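PDB 6RIY: replicative DNA helicase from Mycobacterium chimaera, which carries an intein of the Hedgehog/intein fold, a domain that probably excises itself from the helicase precursor and joins the flanking protein segments. Local coordinates for residues A[24-29]-A[123-128]; A[51-54]-A[58-61]; A[67-72]-A[77-82]. All blocks are in the same frame, centred on the assembly; numbering follows the deposited sequence.

Contact 1 of 3, residues A[24-29]-A[123-128]; sequences DELLGA and RCVEVD
Leu26 reaches across to Val125 and Val127 inside one of the four-stranded antiparallel sheets of the Hedgehog/intein fold. Strands 25-27 and 122-127 are not direct neighbours: strand 33-39 runs between them, and the contact reaches across it through side chains. The CA atoms of Leu26 and Val127 are 8.2 Å apart, and all three side chains leave their backbones pointing at the opposite segment.

Leu26 CB is still 5.1 Å from Val127 CG1. CG comes no nearer to that methyl, also 5.1 Å away. The approach is made at the end of the branch, because CD1 continues the extended chain (chi2 172°) toward the valines, while CD2 branches away from them. This contact is therefore a single methyl facing two valines, purely apolar and rather loose. Val36 on the intervening strand, Leu8 and Tyr134 also pack on Leu26, and Val125 touches Tyr134 too.

CD1 sits 4.3 Å from Val125 CG2 and 4.2 Å from Val127 CG1, bridging two methyl groups from alternate residues of one strand.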
loop_
_atom_site.group_PDB
_atom_site.type_symbol
_atom_site.label_atom_id
_atom_site.label_comp_id
_atom_site.label_asym_id
_atom_site.label_seq_id
_atom_site.Cartn_x
_atom_site.Cartn_y
_atom_site.Cartn_z
ATOM N N ASP A 24 -7.593 -14.469 -3.221
ATOM C CA ASP A 24 -6.187 -14.447 -3.597
ATOM C C ASP A 24 -5.307 -14.261 -2.365
ATOM O O ASP A 24 -5.715 -13.646 -1.378
ATOM C CB ASP A 24 -5.906 -13.305 -4.576
ATOM C CG ASP A 24 -6.485 -13.550 -5.953
ATOM O OD1 ASP A 24 -7.074 -14.636 -6.177
ATOM O OD2 ASP A 24 -6.361 -12.644 -6.809
ATOM N N GLU A 25 -4.077 -14.772 -2.445
ATOM C CA GLU A 25 -3.077 -14.588 -1.398
ATOM C C GLU A 25 -2.158 -13.421 -1.753
ATOM O O GLU A 25 -1.545 -13.410 -2.829
ATOM C CB GLU A 25 -2.251 -15.858 -1.199
ATOM C CG GLU A 25 -3.005 -16.977 -0.497
ATOM C CD GLU A 25 -2.103 -18.121 -0.097
ATOM O OE1 GLU A 25 -1.135 -18.406 -0.834
ATOM O OE2 GLU A 25 -2.366 -18.742 0.955
ATOM N N LEU A 26 -2.067 -12.447 -0.852
ATOM C CA LEU A 26 -1.019 -11.440 -0.859
ATOM C C LEU A 26 -0.037 -11.792 0.256
ATOM O O LEU A 26 -0.067 -12.907 0.785
ATOM C CB LEU A 26 -1.618 -10.033 -0.694
ATOM C CG LEU A 26 -2.656 -9.575 -1.730
ATOM C CD1 LEU A 26 -3.297 -8.255 -1.302
ATOM C CD2 LEU A 26 -2.039 -9.458 -3.123
ATOM N N LEU A 27 0.818 -10.847 0.641
ATOM C CA LEU A 27 1.752 -11.052 1.741
ATOM C C LEU A 27 1.458 -10.064 2.856
ATOM O O LEU A 27 1.291 -8.872 2.605
ATOM C CB LEU A 27 3.198 -10.879 1.284
ATOM C CG LEU A 27 3.644 -11.790 0.143
ATOM C CD1 LEU A 27 5.123 -11.514 -0.160
ATOM C CD2 LEU A 27 3.410 -13.253 0.490
ATOM N N GLY A 28 1.423 -10.557 4.086
ATOM C CA GLY A 28 1.300 -9.683 5.233
ATOM C C GLY A 28 2.608 -9.004 5.581
ATOM O O GLY A 28 3.645 -9.207 4.950
ATOM N N ALA A 29 2.553 -8.200 6.645
ATOM C CA ALA A 29 3.735 -7.461 7.076
ATOM C C ALA A 29 4.855 -8.379 7.534
ATOM O O ALA A 29 6.015 -7.954 7.565
ATOM C CB ALA A 29 3.375 -6.493 8.203
ATOM N N ARG A 123 -8.198 0.885 -6.262
ATOM C CA ARG A 123 -9.007 -0.135 -5.597
ATOM C C ARG A 123 -8.506 -0.345 -4.174
ATOM O O ARG A 123 -7.311 -0.209 -3.909
ATOM C CB ARG A 123 -8.924 -1.500 -6.293
ATOM C CG ARG A 123 -9.622 -1.658 -7.612
ATOM C CD ARG A 123 -9.374 -3.081 -8.140
ATOM N NE ARG A 123 -10.266 -4.060 -7.524
ATOM C CZ ARG A 123 -10.047 -5.371 -7.503
ATOM N NH1 ARG A 123 -8.942 -5.876 -8.042
ATOM N NH2 ARG A 123 -10.928 -6.176 -6.933
ATOM N N CYS A 124 -9.410 -0.771 -3.291
ATOM C CA CYS A 124 -9.058 -1.232 -1.951
ATOM C C CYS A 124 -9.249 -2.737 -1.815
ATOM O O CYS A 124 -10.140 -3.332 -2.429
ATOM C CB CYS A 124 -9.900 -0.556 -0.866
ATOM S SG CYS A 124 -9.750 1.212 -0.774
ATOM N N VAL A 125 -8.430 -3.335 -0.950
ATOM C CA VAL A 125 -8.591 -4.723 -0.538
ATOM C C VAL A 125 -8.709 -4.751 0.981
ATOM O O VAL A 125 -8.234 -3.855 1.684
ATOM C CB VAL A 125 -7.418 -5.616 -0.999
ATOM C CG1 VAL A 125 -7.295 -5.610 -2.514
ATOM C CG2 VAL A 125 -6.107 -5.144 -0.354
ATOM N N GLU A 126 -9.344 -5.800 1.488
ATOM C CA GLU A 126 -9.238 -6.149 2.895
ATOM C C GLU A 126 -8.570 -7.512 3.002
ATOM O O GLU A 126 -8.799 -8.388 2.167
ATOM C CB GLU A 126 -10.607 -6.151 3.571
ATOM C CG GLU A 126 -11.397 -4.871 3.322
ATOM C CD GLU A 126 -12.691 -4.797 4.107
ATOM O OE1 GLU A 126 -12.690 -5.165 5.301
ATOM O OE2 GLU A 126 -13.714 -4.366 3.531
ATOM N N VAL A 127 -7.736 -7.699 4.022
ATOM C CA VAL A 127 -6.979 -8.935 4.160
ATOM C C VAL A 127 -7.234 -9.538 5.535
ATOM O O VAL A 127 -7.735 -8.880 6.445
ATOM C CB VAL A 127 -5.472 -8.716 3.923
ATOM C CG1 VAL A 127 -5.237 -8.343 2.450
ATOM C CG2 VAL A 127 -4.960 -7.628 4.845
ATOM N N ASP A 128 -6.895 -10.821 5.672
ATOM C CA ASP A 128 -7.341 -11.599 6.821
ATOM C C ASP A 128 -6.324 -11.628 7.958
ATOM O O ASP A 128 -6.392 -12.511 8.816
ATOM C CB ASP A 128 -7.716 -13.017 6.387
ATOM C CG ASP A 128 -6.514 -13.909 6.145
ATOM O OD1 ASP A 128 -5.382 -13.403 5.986
ATOM O OD2 ASP A 128 -6.716 -15.140 6.115
#

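Contact 2 of 3, residues A[51-54]-A[58-61]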
loop_
_atom_site.group_PDB
_atom_site.type_symbol
_atom_site.label_atom_id
_atom_site.label_comp_id
_atom_site.label_asym_id
_atom_site.label_seq_id
_atom_site.Cartn_x
_atom_site.Cartn_y
_atom_site.Cartn_z
ATOM N N VAL A 51 3.676 8.459 -3.600
ATOM C CA VAL A 51 4.501 8.295 -2.409
ATOM C C VAL A 51 5.785 7.590 -2.818
ATOM O O VAL A 51 5.749 6.475 -3.348
ATOM C CB VAL A 51 3.772 7.513 -1.308
ATOM C CG1 VAL A 51 4.586 7.566 -0.014
ATOM C CG2 VAL A 51 2.358 8.057 -1.116
ATOM N N GLU A 52 6.913 8.243 -2.576
ATOM C CA GLU A 52 8.232 7.742 -2.945
ATOM C C GLU A 52 8.985 7.358 -1.683
ATOM O O GLU A 52 9.066 8.152 -0.737
ATOM C CB GLU A 52 9.002 8.801 -3.734
ATOM C CG GLU A 52 10.362 8.366 -4.213
ATOM C CD GLU A 52 11.104 9.482 -4.919
ATOM O OE1 GLU A 52 11.608 9.237 -6.034
ATOM O OE2 GLU A 52 11.177 10.603 -4.361
ATOM N N PHE A 53 9.532 6.147 -1.672
ATOM C CA PHE A 53 10.246 5.641 -0.504
ATOM C C PHE A 53 11.744 5.636 -0.752
ATOM O O PHE A 53 12.211 5.776 -1.878
ATOM C CB PHE A 53 9.743 4.248 -0.146
ATOM C CG PHE A 53 8.289 4.233 0.201
ATOM C CD1 PHE A 53 7.871 4.529 1.490
ATOM C CD2 PHE A 53 7.344 3.947 -0.764
ATOM C CE1 PHE A 53 6.521 4.524 1.821
ATOM C CE2 PHE A 53 5.983 3.952 -0.448
ATOM C CZ PHE A 53 5.581 4.236 0.859
ATOM N N SER A 54 12.502 5.473 0.336
ATOM C CA SER A 54 13.955 5.547 0.250
ATOM C C SER A 54 14.573 4.362 -0.482
ATOM O O SER A 54 15.758 4.429 -0.826
ATOM C CB SER A 54 14.557 5.653 1.651
ATOM O OG SER A 54 14.110 4.583 2.462
ATOM N N VAL A 58 7.955 3.542 -5.652
ATOM C CA VAL A 58 6.997 4.623 -5.825
ATOM C C VAL A 58 5.614 3.998 -5.955
ATOM O O VAL A 58 5.390 3.164 -6.840
ATOM C CB VAL A 58 7.322 5.483 -7.055
ATOM C CG1 VAL A 58 6.174 6.438 -7.357
ATOM C CG2 VAL A 58 8.627 6.242 -6.831
ATOM N N ILE A 59 4.698 4.390 -5.074
ATOM C CA ILE A 59 3.328 3.895 -5.079
ATOM C C ILE A 59 2.386 5.083 -5.206
ATOM O O ILE A 59 2.528 6.073 -4.485
ATOM C CB ILE A 59 3.014 3.097 -3.801
ATOM C CG1 ILE A 59 3.899 1.860 -3.725
ATOM C CG2 ILE A 59 1.521 2.688 -3.764
ATOM C CD1 ILE A 59 3.788 1.154 -2.408
ATOM N N VAL A 60 1.414 4.974 -6.103
ATOM C CA VAL A 60 0.358 5.967 -6.235
ATOM C C VAL A 60 -0.862 5.457 -5.486
ATOM O O VAL A 60 -1.310 4.319 -5.698
ATOM C CB VAL A 60 0.049 6.247 -7.710
ATOM C CG1 VAL A 60 -1.177 7.121 -7.849
ATOM C CG2 VAL A 60 1.271 6.897 -8.358
ATOM N N ALA A 61 -1.368 6.278 -4.576
ATOM C CA ALA A 61 -2.437 5.858 -3.690
ATOM C C ALA A 61 -3.396 7.017 -3.518
ATOM O O ALA A 61 -3.035 8.182 -3.716
ATOM C CB ALA A 61 -1.901 5.408 -2.325
#
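The ring of Phe53 and the tip of Ile59 meet at an oblique angle, with Phe53 CE2 4.1 Å from Ile59 CD1. Ile59 gets there by being extended to its end (chi2 171°), which carries CD1 out from the backbone to the far part of the ring. From Phe53's own strand, Val51 CG1 lies over one face of the phenyl group, 3.6 Å from Phe53 CZ. The indole of Trp67 comes up at the CZ end, its plane at about 55° to the phenyl, and Val109 of strand 107-117 adds further packing.

The other flat groups here are the peptides. Val51 and Ile59 form an antiparallel hydrogen-bonded pair: Val51 N gives its hydrogen to Ile59 O at 2.8 Å, and Ile59 N returns the favour to Val51 O at 2.9 Å. Both bonds are close to straight at the hydrogen, but they differ at the acceptor. Ile59 N lies in the carbonyl plane of Val51, whereas Val51 N is tilted 23° from that of Ile59. Val51 O also receives a weaker CA-H...O contact from Val58 CA, 3.3 Å away.

Glu52 and Val58 make the next, non-hydrogen-bonded pair, with their side chains on the face turned away from Val51 and Ile59. Here the aliphatic part of the glutamate does the touching: Glu52 CG is 3.8 Å from Val58 CG2. Beyond CG the extended chain carries OE2 on to a weak hydrogen bond with Ser113 OG. The backbone of Glu52 is bonded on its other side to Glu112 and Ser113 of strand 107-117.

The two short segments run at 157° to one another, the twisted antiparallel pairing of a beta hairpin, formed by strands 48-53 and 58-62 at the margin of a four-stranded sheet in this all-beta Hedgehog/intein domain.

Contact 3 of 3, residues A[67-72]-A[77-82]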
loop_
_atom_site.group_PDB
_atom_site.type_symbol
_atom_site.label_atom_id
_atom_site.label_comp_id
_atom_site.label_asym_id
_atom_site.label_seq_id
_atom_site.Cartn_x
_atom_site.Cartn_y
_atom_site.Cartn_z
ATOM N N TRP A 67 -0.880 4.435 6.091
ATOM C CA TRP A 67 0.479 3.904 6.087
ATOM C C TRP A 67 0.951 3.778 7.529
ATOM O O TRP A 67 0.797 4.728 8.311
ATOM C CB TRP A 67 1.430 4.827 5.317
ATOM C CG TRP A 67 1.019 5.040 3.890
ATOM C CD1 TRP A 67 0.168 5.996 3.418
ATOM C CD2 TRP A 67 1.431 4.268 2.758
ATOM N NE1 TRP A 67 0.028 5.869 2.055
ATOM C CE2 TRP A 67 0.791 4.814 1.626
ATOM C CE3 TRP A 67 2.285 3.171 2.589
ATOM C CZ2 TRP A 67 0.979 4.304 0.343
ATOM C CZ3 TRP A 67 2.460 2.659 1.312
ATOM C CH2 TRP A 67 1.806 3.224 0.209
ATOM N N PRO A 68 1.547 2.658 7.913
ATOM C CA PRO A 68 2.059 2.515 9.287
ATOM C C PRO A 68 3.426 3.171 9.430
ATOM O O PRO A 68 4.409 2.700 8.854
ATOM C CB PRO A 68 2.144 0.994 9.462
ATOM C CG PRO A 68 2.468 0.494 8.074
ATOM C CD PRO A 68 1.743 1.438 7.108
ATOM N N THR A 69 3.501 4.240 10.223
ATOM C CA THR A 69 4.790 4.869 10.513
ATOM C C THR A 69 5.135 4.734 11.988
ATOM O O THR A 69 4.298 4.404 12.825
ATOM C CB THR A 69 4.823 6.352 10.120
ATOM O OG1 THR A 69 4.248 7.153 11.166
ATOM C CG2 THR A 69 4.090 6.578 8.817
ATOM N N SER A 70 6.398 5.016 12.310
ATOM C CA SER A 70 6.833 4.885 13.694
ATOM C C SER A 70 6.151 5.873 14.631
ATOM O O SER A 70 6.145 5.643 15.842
ATOM C CB SER A 70 8.351 5.062 13.793
ATOM O OG SER A 70 8.715 6.357 13.352
ATOM N N GLY A 71 5.601 6.968 14.118
ATOM C CA GLY A 71 4.886 7.926 14.936
ATOM C C GLY A 71 3.381 7.790 14.883
ATOM O O GLY A 71 2.673 8.512 15.600
ATOM N N GLY A 72 2.867 6.895 14.060
ATOM C CA GLY A 72 1.436 6.681 13.981
ATOM C C GLY A 72 1.020 6.314 12.573
ATOM O O GLY A 72 1.826 6.267 11.647
ATOM N N ALA A 77 -1.748 11.863 2.228
ATOM C CA ALA A 77 -1.710 13.322 2.211
ATOM C C ALA A 77 -0.994 13.913 3.419
ATOM O O ALA A 77 -0.664 15.103 3.403
ATOM C CB ALA A 77 -3.129 13.882 2.141
ATOM N N GLN A 78 -0.772 13.130 4.469
ATOM C CA GLN A 78 -0.076 13.629 5.645
ATOM C C GLN A 78 1.371 13.164 5.725
ATOM O O GLN A 78 2.067 13.547 6.667
ATOM C CB GLN A 78 -0.821 13.216 6.920
ATOM N N LEU A 79 1.848 12.360 4.774
ATOM C CA LEU A 79 3.208 11.838 4.867
ATOM C C LEU A 79 4.242 12.946 4.664
ATOM O O LEU A 79 4.058 13.842 3.841
ATOM C CB LEU A 79 3.416 10.731 3.847
ATOM C CG LEU A 79 2.702 9.413 4.162
ATOM C CD1 LEU A 79 2.865 8.446 3.009
ATOM C CD2 LEU A 79 3.231 8.797 5.455
ATOM N N ARG A 80 5.346 12.867 5.415
ATOM C CA ARG A 80 6.333 13.941 5.496
ATOM C C ARG A 80 7.705 13.436 5.067
ATOM O O ARG A 80 8.158 12.382 5.533
ATOM C CB ARG A 80 6.414 14.507 6.918
ATOM C CG ARG A 80 5.124 15.113 7.438
ATOM C CD ARG A 80 5.205 15.353 8.933
ATOM N NE ARG A 80 5.393 14.108 9.678
ATOM C CZ ARG A 80 5.757 14.053 10.954
ATOM N NH1 ARG A 80 5.975 15.170 11.637
ATOM N NH2 ARG A 80 5.902 12.878 11.553
ATOM N N SER A 81 8.364 14.205 4.198
ATOM C CA SER A 81 9.717 13.875 3.760
ATOM C C SER A 81 10.651 13.749 4.953
ATOM O O SER A 81 10.697 14.630 5.817
ATOM C CB SER A 81 10.242 14.957 2.811
ATOM O OG SER A 81 9.449 15.044 1.637
ATOM N N GLY A 82 11.393 12.652 5.001
ATOM C CA GLY A 82 12.376 12.456 6.070
ATOM C C GLY A 82 11.816 12.145 7.442
ATOM O O GLY A 82 12.279 11.211 8.103
HETATM O O HOH W 1 4.354 9.980 12.003
#
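Leu79 and Trp67 cross at about a right angle, the leucine pushing one methyl onto the flat of the indole. Leu79 CD1 sits 3.9 Å from the centroid of the Trp67 five-membered ring and only 21° off its normal, a CH-pi contact. The nearest ring atom is Trp67 CD1, 3.7 Å from Leu79 CD1. At the rim of that ring Trp67 NE1 is hydrogen-bonded to Ser76 OG, which helps fix the rotation of the indole under the methyl.

The second branch of the leucine goes to Thr69. These side chains slide past one another in opposite senses, Leu79 CD2 lying 4.1 Å from Thr69 CG2. With its methyl turned to the leucine, Thr69 has its hydroxyl between backbone N and carbonyl carbon (chi1 83°), facing its own type I turn. Thr69 OG1 donates to a lone pair of Gly72 O at 2.6 Å. It also accepts from Gly71 N, 3.3 Å from Thr69 OG1, which makes an ST turn. The same oxygen accepts from a water 3.0 Å away, which is linked weakly to Arg80 NH2; that guanidinium has its salt bridge with Asp84.

The leucine thus joins the tight hairpin of strands 66-69 and 72-75 to the loop before strand 85-87, and beyond it pack Val51 of strand 48-53 and Ile111 and Ala114 of strand 107-117.

Overall arrangement
Contacts 2 and 3 share one buried apolar cluster, while contact 1 lies across the chain's centre, its own centre about 18 and 21 Å from theirs. The cluster is knit by the indole of Trp67, which packs on Phe53, Ile59 and Ala61, and by Leu79 on Val51; strands 58-62 and 66-69 also follow directly in sequence. All three have buried apolar cores, but the chemistry changes with the elements joined. Contact 2 pairs adjacent strands and relies on backbone hydrogen bonds, with an exposed valine at its margin. Contact 1 spans an intervening strand through methyl groups alone. Contact 3 joins hairpin to loop, passing from an aromatic interior to a polar turn with one bound water.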